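Local coordinates for hydrogenase expression/formation protein HypE (Desulfovibrio vulgaris subsp. vulgaris, PDB 2Z1U), which binds ATP and magnesium as a hydrogenase maturation protein of the HypE family, probably acting in assembly of the hydrogenase metal centre, at the interface of chains A and B. Residues are numbered along the deposited sequence; one frame, centred on the assembly and turned at random. Chains: chain A/B, Hydrogenase expression/formation protein HypE.

Contact 1: the interface of chains A and B. Residues chain A 97, 133-134, 137; chain B 57, 59, 142, 341.
This patch is an apolar part of the two-fold HypE dimer interface. Chain A offers the ends of strands 87-99 and 124-133 and the loop that follows; chain B offers strand 50-58 with the residue after it, strand 141-151 and the C-terminal tail. No polar atom bonds across it.

B:Arg341 buries the most surface on its side. CG stands anti to the carbonyl carbon (chi1 -68°), and from CB the chain runs extended to CD. CG of B:Arg341 lies 3.9 Å from CG1 of A:Val133. CD of B:Arg341 meets the ring of A:Pro134 at its CD, 3.6 Å away, crossing it obliquely. There the chain bends (chi3 70°) and NE turns back to its own subunit. NE of B:Arg341 donates to the backbone O of B:Thr59 at 2.8 Å. The bond is nearly straight, in the carbonyl plane and close to the guanidinium plane. It should fix the rotation of the guanidinium. At the tip, NH1 lies beside the methyl CB of A:Ala137.

The methyl CG2 of B:Thr59 touches the same CG1 of A:Val133, so this branch meets B:Arg341 as well. A:Ile97 reaches out with CG1 anti to the carbonyl carbon. CD1 of A:Ile97 packs 3.8 Å from CB of B:Phe142, and its CG1 rests on CB of B:Ser57. CG2 approaches the CD1 and CE1 side of the phenyl ring. The ring tip, CZ of B:Phe142, lies 3.3 Å from the backbone O of A:Ala137.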
loop_
_atom_site.group_PDB
_atom_site.type_symbol
_atom_site.label_atom_id
_atom_site.label_comp_id
_atom_site.label_asym_id
_atom_site.label_seq_id
_atom_site.Cartn_x
_atom_site.Cartn_y
_atom_site.Cartn_z
ATOM N N ILE A 97 -5.601 2.420 -8.000
ATOM C CA ILE A 97 -6.567 1.531 -8.653
ATOM C C ILE A 97 -7.559 2.411 -9.416
ATOM O O ILE A 97 -8.259 3.227 -8.820
ATOM C CB ILE A 97 -7.286 0.595 -7.648
ATOM C CG1 ILE A 97 -6.243 -0.255 -6.895
ATOM C CG2 ILE A 97 -8.308 -0.310 -8.386
ATOM C CD1 ILE A 97 -6.775 -0.999 -5.665
ATOM N N VAL A 133 -8.781 -1.067 -13.919
ATOM C CA VAL A 133 -9.781 -2.143 -14.020
ATOM C C VAL A 133 -10.916 -1.761 -15.000
ATOM O O VAL A 133 -11.161 -0.571 -15.212
ATOM C CB VAL A 133 -10.340 -2.525 -12.607
ATOM C CG1 VAL A 133 -9.252 -3.157 -11.762
ATOM C CG2 VAL A 133 -10.933 -1.296 -11.909
ATOM N N PRO A 134 -11.587 -2.763 -15.623
ATOM C CA PRO A 134 -12.692 -2.475 -16.566
ATOM C C PRO A 134 -13.815 -1.614 -15.977
ATOM O O PRO A 134 -13.971 -1.572 -14.759
ATOM C CB PRO A 134 -13.222 -3.868 -16.920
ATOM C CG PRO A 134 -12.039 -4.785 -16.720
ATOM C CD PRO A 134 -11.323 -4.217 -15.523
ATOM N N ALA A 137 -15.835 -2.007 -12.439
ATOM C CA ALA A 137 -15.096 -2.824 -11.473
ATOM C C ALA A 137 -14.668 -2.033 -10.233
ATOM O O ALA A 137 -14.407 -2.619 -9.173
ATOM C CB ALA A 137 -13.912 -3.499 -12.132
ATOM N N SER B 57 -0.923 -3.272 -5.999
ATOM C CA SER B 57 -2.307 -3.631 -5.734
ATOM C C SER B 57 -2.643 -4.851 -6.571
ATOM O O SER B 57 -2.099 -5.027 -7.652
ATOM C CB SER B 57 -3.282 -2.511 -6.081
ATOM O OG SER B 57 -3.012 -1.336 -5.353
ATOM N N THR B 59 -5.763 -7.213 -8.234
ATOM C CA THR B 59 -7.110 -6.990 -8.768
ATOM C C THR B 59 -7.578 -8.232 -9.537
ATOM O O THR B 59 -8.489 -8.154 -10.358
ATOM C CB THR B 59 -7.154 -5.755 -9.724
ATOM O OG1 THR B 59 -6.188 -5.933 -10.757
ATOM C CG2 THR B 59 -6.839 -4.451 -8.984
ATOM N N PHE B 142 -10.112 -5.852 -3.548
ATOM C CA PHE B 142 -8.760 -5.551 -3.991
ATOM C C PHE B 142 -7.852 -5.554 -2.771
ATOM O O PHE B 142 -8.298 -5.274 -1.654
ATOM C CB PHE B 142 -8.680 -4.178 -4.680
ATOM C CG PHE B 142 -9.668 -3.994 -5.812
ATOM C CD1 PHE B 142 -10.408 -2.822 -5.912
ATOM C CD2 PHE B 142 -9.870 -4.993 -6.761
ATOM C CE1 PHE B 142 -11.320 -2.644 -6.939
ATOM C CE2 PHE B 142 -10.783 -4.825 -7.797
ATOM C CZ PHE B 142 -11.505 -3.649 -7.883
ATOM N N ARG B 341 -7.129 -7.499 -15.462
ATOM C CA ARG B 341 -7.245 -8.135 -14.160
ATOM C C ARG B 341 -6.662 -9.560 -14.119
ATOM O O ARG B 341 -7.222 -10.462 -13.488
ATOM C CB ARG B 341 -8.709 -8.084 -13.710
ATOM C CG ARG B 341 -9.165 -6.662 -13.405
ATOM C CD ARG B 341 -10.598 -6.629 -12.941
ATOM N NE ARG B 341 -10.751 -7.204 -11.611
ATOM C CZ ARG B 341 -11.919 -7.470 -11.040
ATOM N NH1 ARG B 341 -13.061 -7.224 -11.689
ATOM N NH2 ARG B 341 -11.944 -7.991 -9.824
#

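Contact 2: the interface of chains A and B. Residues chain A 13-15, 129-131; chain B 56-57, 59, 223, 343.
HypE belongs to the AIR synthase-related family, and this polar patch joins ATP- and magnesium-binding residues of both subunits. B:Arg223, an ATP-binding residue, buries the most surface. A:Lys131, at the end of the A:Asp129 to A:Lys131 stretch of strand 124-133, comes next.

B:Arg223 bends at chi2 and chi3 and reaches into chain A between 3-10 helix 10-13 and the strand. Its guanidinium grips the backbone O of A:Gly13 side-on, with NE and NH2 on the same atom. NH2 of B:Arg223 makes the shorter bond, 2.8 Å from O of A:Gly13. Both nitrogens sit above the carbonyl plane, although the oxygen lies close to the guanidinium plane. NH2 of B:Arg223 also donates to the backbone O of A:Thr130 at 2.7 Å, now in the carbonyl plane. Nearer the backbone, CB of B:Arg223 packs against CA of A:Gly15.

A:Lys131 crosses the guanidinium obliquely. CD of A:Lys131 lies over the centre of one face, 3.5 Å from CZ of B:Arg223. The lysine chain bends at chi2 and again at chi4 (-60°), which turns NZ towards B:Ser57. NZ of A:Lys131 donates to the backbone O of B:Ser57 at 2.9 Å, in the carbonyl plane. NZ of A:Lys131 also bonds OD2 of A:Asp129 at 2.8 Å, on the syn lone pair.

A:Asp129 holds CG anti to the backbone N (chi1 -173°). Its OD2 takes a second bond, nearly straight, from the backbone N of B:Ser57, which comes from above the carboxylate plane. A water links OD2 to OG of B:Ser57. OD1 of A:Asp129 lies 2.8 Å from OD1 of B:Asp56, with the carboxylate planes 73° apart. Both aspartates belong to the second magnesium site. Positive charge from A:Lys131 and B:Arg223, whose NH1 forms a salt bridge with OD1 of A:Asp129, may offset the repulsion. NZ of A:Lys131 forms a salt bridge with OD1 of B:Asp56, 3.4 Å away.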
loop_
_atom_site.group_PDB
_atom_site.type_symbol
_atom_site.label_atom_id
_atom_site.label_comp_id
_atom_site.label_asym_id
_atom_site.label_seq_id
_atom_site.Cartn_x
_atom_site.Cartn_y
_atom_site.Cartn_z
ATOM N N GLY A 13 -3.375 0.056 -18.060
ATOM C CA GLY A 13 -3.188 -0.942 -17.005
ATOM C C GLY A 13 -2.629 -2.283 -17.457
ATOM O O GLY A 13 -2.512 -3.221 -16.650
ATOM N N SER A 14 -2.268 -2.368 -18.738
ATOM C CA SER A 14 -1.813 -3.621 -19.353
ATOM C C SER A 14 -0.335 -3.910 -19.094
ATOM O O SER A 14 0.115 -5.037 -19.268
ATOM C CB SER A 14 -2.078 -3.610 -20.859
ATOM O OG SER A 14 -1.119 -2.805 -21.520
ATOM N N GLY A 15 0.410 -2.881 -18.691
ATOM C CA GLY A 15 1.833 -3.014 -18.411
ATOM C C GLY A 15 2.739 -2.794 -19.611
ATOM O O GLY A 15 3.942 -3.041 -19.522
ATOM N N ASP A 129 2.431 1.873 -7.971
ATOM C CA ASP A 129 1.757 0.887 -8.798
ATOM C C ASP A 129 0.524 1.534 -9.384
ATOM O O ASP A 129 -0.058 2.414 -8.770
ATOM C CB ASP A 129 1.350 -0.332 -7.960
ATOM C CG ASP A 129 0.789 -1.461 -8.814
ATOM O OD1 ASP A 129 1.489 -1.885 -9.771
ATOM O OD2 ASP A 129 -0.331 -1.931 -8.530
ATOM N N THR A 130 0.121 1.064 -10.558
ATOM C CA THR A 130 -1.014 1.603 -11.276
ATOM C C THR A 130 -1.761 0.422 -11.895
ATOM O O THR A 130 -1.257 -0.257 -12.808
ATOM C CB THR A 130 -0.566 2.580 -12.403
ATOM O OG1 THR A 130 0.369 3.532 -11.863
ATOM C CG2 THR A 130 -1.788 3.321 -12.997
ATOM N N LYS A 131 -2.961 0.181 -11.383
ATOM C CA LYS A 131 -3.837 -0.851 -11.906
ATOM C C LYS A 131 -5.051 -0.125 -12.489
ATOM O O LYS A 131 -5.610 0.767 -11.856
ATOM C CB LYS A 131 -4.257 -1.846 -10.795
ATOM C CG LYS A 131 -3.156 -2.798 -10.223
ATOM C CD LYS A 131 -2.450 -3.619 -11.336
ATOM C CE LYS A 131 -1.574 -4.766 -10.850
ATOM N NZ LYS A 131 -0.422 -4.406 -9.938
ATOM N N ASP B 56 2.279 -2.944 -4.505
ATOM C CA ASP B 56 1.464 -3.432 -5.620
ATOM C C ASP B 56 0.042 -3.644 -5.157
ATOM O O ASP B 56 -0.178 -4.125 -4.045
ATOM C CB ASP B 56 2.028 -4.761 -6.190
ATOM C CG ASP B 56 3.034 -4.532 -7.295
ATOM O OD1 ASP B 56 2.610 -4.029 -8.350
ATOM O OD2 ASP B 56 4.228 -4.875 -7.141
ATOM N N SER B 57 -0.923 -3.272 -5.999
ATOM C CA SER B 57 -2.307 -3.631 -5.734
ATOM C C SER B 57 -2.643 -4.851 -6.571
ATOM O O SER B 57 -2.099 -5.027 -7.652
ATOM C CB SER B 57 -3.282 -2.511 -6.081
ATOM O OG SER B 57 -3.012 -1.336 -5.353
ATOM N N THR B 59 -5.763 -7.213 -8.234
ATOM C CA THR B 59 -7.110 -6.990 -8.768
ATOM C C THR B 59 -7.578 -8.232 -9.537
ATOM O O THR B 59 -8.489 -8.154 -10.358
ATOM C CB THR B 59 -7.154 -5.755 -9.724
ATOM O OG1 THR B 59 -6.188 -5.933 -10.757
ATOM C CG2 THR B 59 -6.839 -4.451 -8.984
ATOM N N ARG B 223 2.962 -8.294 -15.568
ATOM C CA ARG B 223 2.145 -7.748 -16.660
ATOM C C ARG B 223 3.004 -7.478 -17.864
ATOM O O ARG B 223 4.078 -6.897 -17.742
ATOM C CB ARG B 223 1.417 -6.471 -16.255
ATOM C CG ARG B 223 0.263 -6.722 -15.329
ATOM C CD ARG B 223 0.356 -5.718 -14.179
ATOM N NE ARG B 223 -0.354 -4.532 -14.538
ATOM C CZ ARG B 223 -0.177 -3.315 -14.030
ATOM N NH1 ARG B 223 0.748 -3.041 -13.121
ATOM N NH2 ARG B 223 -0.937 -2.351 -14.495
ATOM N N CYS B 343 -3.859 -10.035 -12.724
ATOM C CA CYS B 343 -3.332 -10.001 -11.360
ATOM C C CYS B 343 -3.957 -8.823 -10.634
ATOM O O CYS B 343 -4.752 -8.050 -11.208
ATOM C CB CYS B 343 -1.807 -9.867 -11.349
ATOM S SG CYS B 343 -1.211 -8.380 -12.193
ATOM O OXT CYS B 343 -3.670 -8.648 -9.450
HETATM O O HOH W 1 -1.961 -0.006 -7.425
#

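The centres of the C-alpha atoms of contact 1 and contact 2 are about 8 Å apart. They share B:Ser57 and B:Thr59, at and just after the end of strand 50-58. On chain A, strand 124-133 runs through both, and on chain B the C-terminal tail reaches both. Contact 1 is an apolar flank, whereas contact 2 is charged and includes nucleotide- and metal-binding residues. Packing in the first may therefore help to position the second. Two-fold symmetry repeats both with the chains exchanged. Residues from two subunits meet at each ATP-binding region, so dimer assembly and nucleotide binding are probably linked.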